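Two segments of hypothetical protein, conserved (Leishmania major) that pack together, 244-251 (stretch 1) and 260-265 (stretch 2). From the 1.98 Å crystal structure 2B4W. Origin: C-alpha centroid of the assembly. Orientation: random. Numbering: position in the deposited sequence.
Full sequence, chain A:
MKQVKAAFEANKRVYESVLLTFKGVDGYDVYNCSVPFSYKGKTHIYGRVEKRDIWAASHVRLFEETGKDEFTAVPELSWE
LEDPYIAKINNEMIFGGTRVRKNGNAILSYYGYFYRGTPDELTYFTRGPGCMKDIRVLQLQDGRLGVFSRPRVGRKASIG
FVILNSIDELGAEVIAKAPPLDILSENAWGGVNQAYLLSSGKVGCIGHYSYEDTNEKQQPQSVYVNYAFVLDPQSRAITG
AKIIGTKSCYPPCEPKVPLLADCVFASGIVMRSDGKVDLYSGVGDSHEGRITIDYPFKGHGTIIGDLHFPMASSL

Stretch 1, residues 244-251: IGTKSCYP
Stretch 2 (260-265) LADCVF

Stretch 1 leaves a strand at Ile244-Gly245, passes through extended Thr246 (phi/psi -144/175), and tightens into a 3-10 turn at Lys247-Cys249, where Cys249 N hydrogen-bonds to Thr246 O at 3.0 Å. Thr246 N also donates to Cys249 SG (3.5 Å, 162°), the m rotamer (chi1 -73°) bringing the sulfur back to Thr246 N. Stretch 2 runs through Asp262 (-125/37) into extended Cys263 and the strand residues Val264-Phe265. The closest CA approach is between Lys247 and Asp262, 5.5 Å.

No direct hydrogen bond joins the stretches; packing and water do. Val264, chi1 m (-76°), points toward stretch 1. Val264 CG2 lies 3.8 Å from Thr246 CA and 4.0 Å from Gly245 O, while Val264 CG1 lies 3.7 Å from Lys247 N and 3.9 Å from Tyr250 CE1, approaching the ring (chi1 -55°, chi2 83°) obliquely. The beta branch suits this buried site because the two methyls meet different neighbors, and no polar group needs a partner.

Lys247 points toward stretch 2 and packs its aliphatic part there, Lys247 CG a tight 3.1 Å from Ala261 O; chi1 -141° and chi2 -27° lie off the wells, chi3 is t and chi4 is 115°.

Asp262, chi1 t, starts away, but its carboxylate returns: Asp262 OD1 accepts from water 1 (3.0 Å) and water 2 (2.9 Å). Water 1 accepts from Lys247 N (3.2 Å), and water 2 accepts weakly from Ser248 N (3.3 Å). One carboxylate oxygen can thus serve both waters, linking the stretches.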

# COMPACT_ATOMS: atom_id res chain seq x y z
N ILE A 244 0.70 12.66 -5.55
CA ILE A 244 0.82 13.15 -4.16
C ILE A 244 2.22 13.04 -3.59
O ILE A 244 2.57 13.64 -2.57
CB ILE A 244 -0.18 12.41 -3.24
CG1 ILE A 244 -0.00 10.90 -3.16
CG2 ILE A 244 -1.60 12.79 -3.66
CD1 ILE A 244 -1.09 10.23 -2.33
N GLY A 245 3.10 12.30 -4.26
CA GLY A 245 4.47 12.08 -3.92
C GLY A 245 5.31 11.54 -5.05
O GLY A 245 4.88 10.84 -5.96
N THR A 246 6.59 11.86 -4.96
CA THR A 246 7.67 11.33 -5.77
C THR A 246 8.90 11.18 -4.88
O THR A 246 8.90 11.59 -3.71
CB THR A 246 8.04 12.25 -6.94
OG1 THR A 246 8.40 13.51 -6.36
CG2 THR A 246 6.88 12.55 -7.87
N LYS A 247 9.93 10.62 -5.47
CA LYS A 247 11.26 10.36 -4.94
C LYS A 247 11.88 11.60 -4.31
O LYS A 247 12.48 11.56 -3.24
CB LYS A 247 12.21 9.86 -6.04
CG LYS A 247 13.21 8.79 -5.79
CD LYS A 247 13.72 8.63 -4.38
CE LYS A 247 14.99 7.79 -4.38
NZ LYS A 247 16.12 8.64 -3.92
N SER A 248 11.76 12.74 -5.01
CA SER A 248 12.38 13.96 -4.52
C SER A 248 11.67 14.55 -3.31
O SER A 248 12.17 15.54 -2.75
CB SER A 248 12.36 15.03 -5.62
OG SER A 248 11.00 15.21 -5.99
N CYS A 249 10.53 14.00 -2.93
CA CYS A 249 9.77 14.46 -1.79
C CYS A 249 10.32 13.98 -0.45
O CYS A 249 10.05 14.57 0.60
CB CYS A 249 8.34 13.91 -1.87
SG CYS A 249 7.35 14.73 -3.11
N TYR A 250 11.05 12.88 -0.53
CA TYR A 250 11.68 12.15 0.55
C TYR A 250 13.17 12.44 0.58
O TYR A 250 13.72 12.79 -0.46
CB TYR A 250 11.45 10.63 0.38
CG TYR A 250 9.98 10.29 0.27
CD1 TYR A 250 9.29 10.38 -0.93
CD2 TYR A 250 9.28 9.85 1.39
CE1 TYR A 250 7.93 10.06 -1.03
CE2 TYR A 250 7.94 9.54 1.30
CZ TYR A 250 7.27 9.64 0.10
OH TYR A 250 5.93 9.31 0.05
N PRO A 251 13.82 12.30 1.71
CA PRO A 251 15.26 12.54 1.73
C PRO A 251 16.00 11.67 0.71
O PRO A 251 15.57 10.62 0.25
CB PRO A 251 15.67 12.17 3.15
CG PRO A 251 14.43 12.32 3.96
CD PRO A 251 13.30 11.94 3.04
N LEU A 260 15.82 2.76 -10.63
CA LEU A 260 14.67 3.06 -9.78
C LEU A 260 14.93 4.34 -9.00
O LEU A 260 14.43 4.48 -7.89
CB LEU A 260 14.40 1.88 -8.85
CG LEU A 260 13.86 0.63 -9.55
CD1 LEU A 260 13.83 -0.54 -8.58
CD2 LEU A 260 12.48 0.89 -10.13
N ALA A 261 15.71 5.23 -9.62
CA ALA A 261 16.08 6.50 -9.02
C ALA A 261 14.91 7.49 -9.02
O ALA A 261 14.96 8.52 -8.36
CB ALA A 261 17.28 7.10 -9.74
N ASP A 262 13.86 7.15 -9.75
CA ASP A 262 12.65 7.96 -9.72
C ASP A 262 11.42 7.13 -9.37
O ASP A 262 10.35 7.39 -9.94
CB ASP A 262 12.45 8.65 -11.08
CG ASP A 262 11.60 9.90 -10.91
OD1 ASP A 262 11.22 10.23 -9.76
OD2 ASP A 262 11.30 10.53 -11.95
N CYS A 263 11.59 6.17 -8.48
CA CYS A 263 10.58 5.25 -8.01
C CYS A 263 10.15 5.40 -6.55
O CYS A 263 11.00 5.31 -5.67
CB CYS A 263 11.11 3.81 -8.16
SG CYS A 263 10.01 2.51 -7.50
N VAL A 264 8.86 5.60 -6.25
CA VAL A 264 8.32 5.45 -4.91
C VAL A 264 7.04 4.61 -4.97
O VAL A 264 6.22 4.78 -5.86
CB VAL A 264 7.96 6.74 -4.17
CG1 VAL A 264 9.21 7.44 -3.65
CG2 VAL A 264 7.13 7.62 -5.09
N PHE A 265 6.88 3.71 -4.01
CA PHE A 265 5.76 2.76 -4.09
C PHE A 265 4.95 2.85 -2.80
O PHE A 265 5.47 2.43 -1.77
CB PHE A 265 6.41 1.40 -4.29
CG PHE A 265 5.50 0.19 -4.33
CD1 PHE A 265 5.10 -0.42 -3.15
CD2 PHE A 265 5.06 -0.31 -5.55
CE1 PHE A 265 4.27 -1.52 -3.20
CE2 PHE A 265 4.23 -1.42 -5.59
CZ PHE A 265 3.83 -2.03 -4.41
O HOH W 1 8.98 9.03 -8.10
O HOH W 2 11.08 12.66 -8.27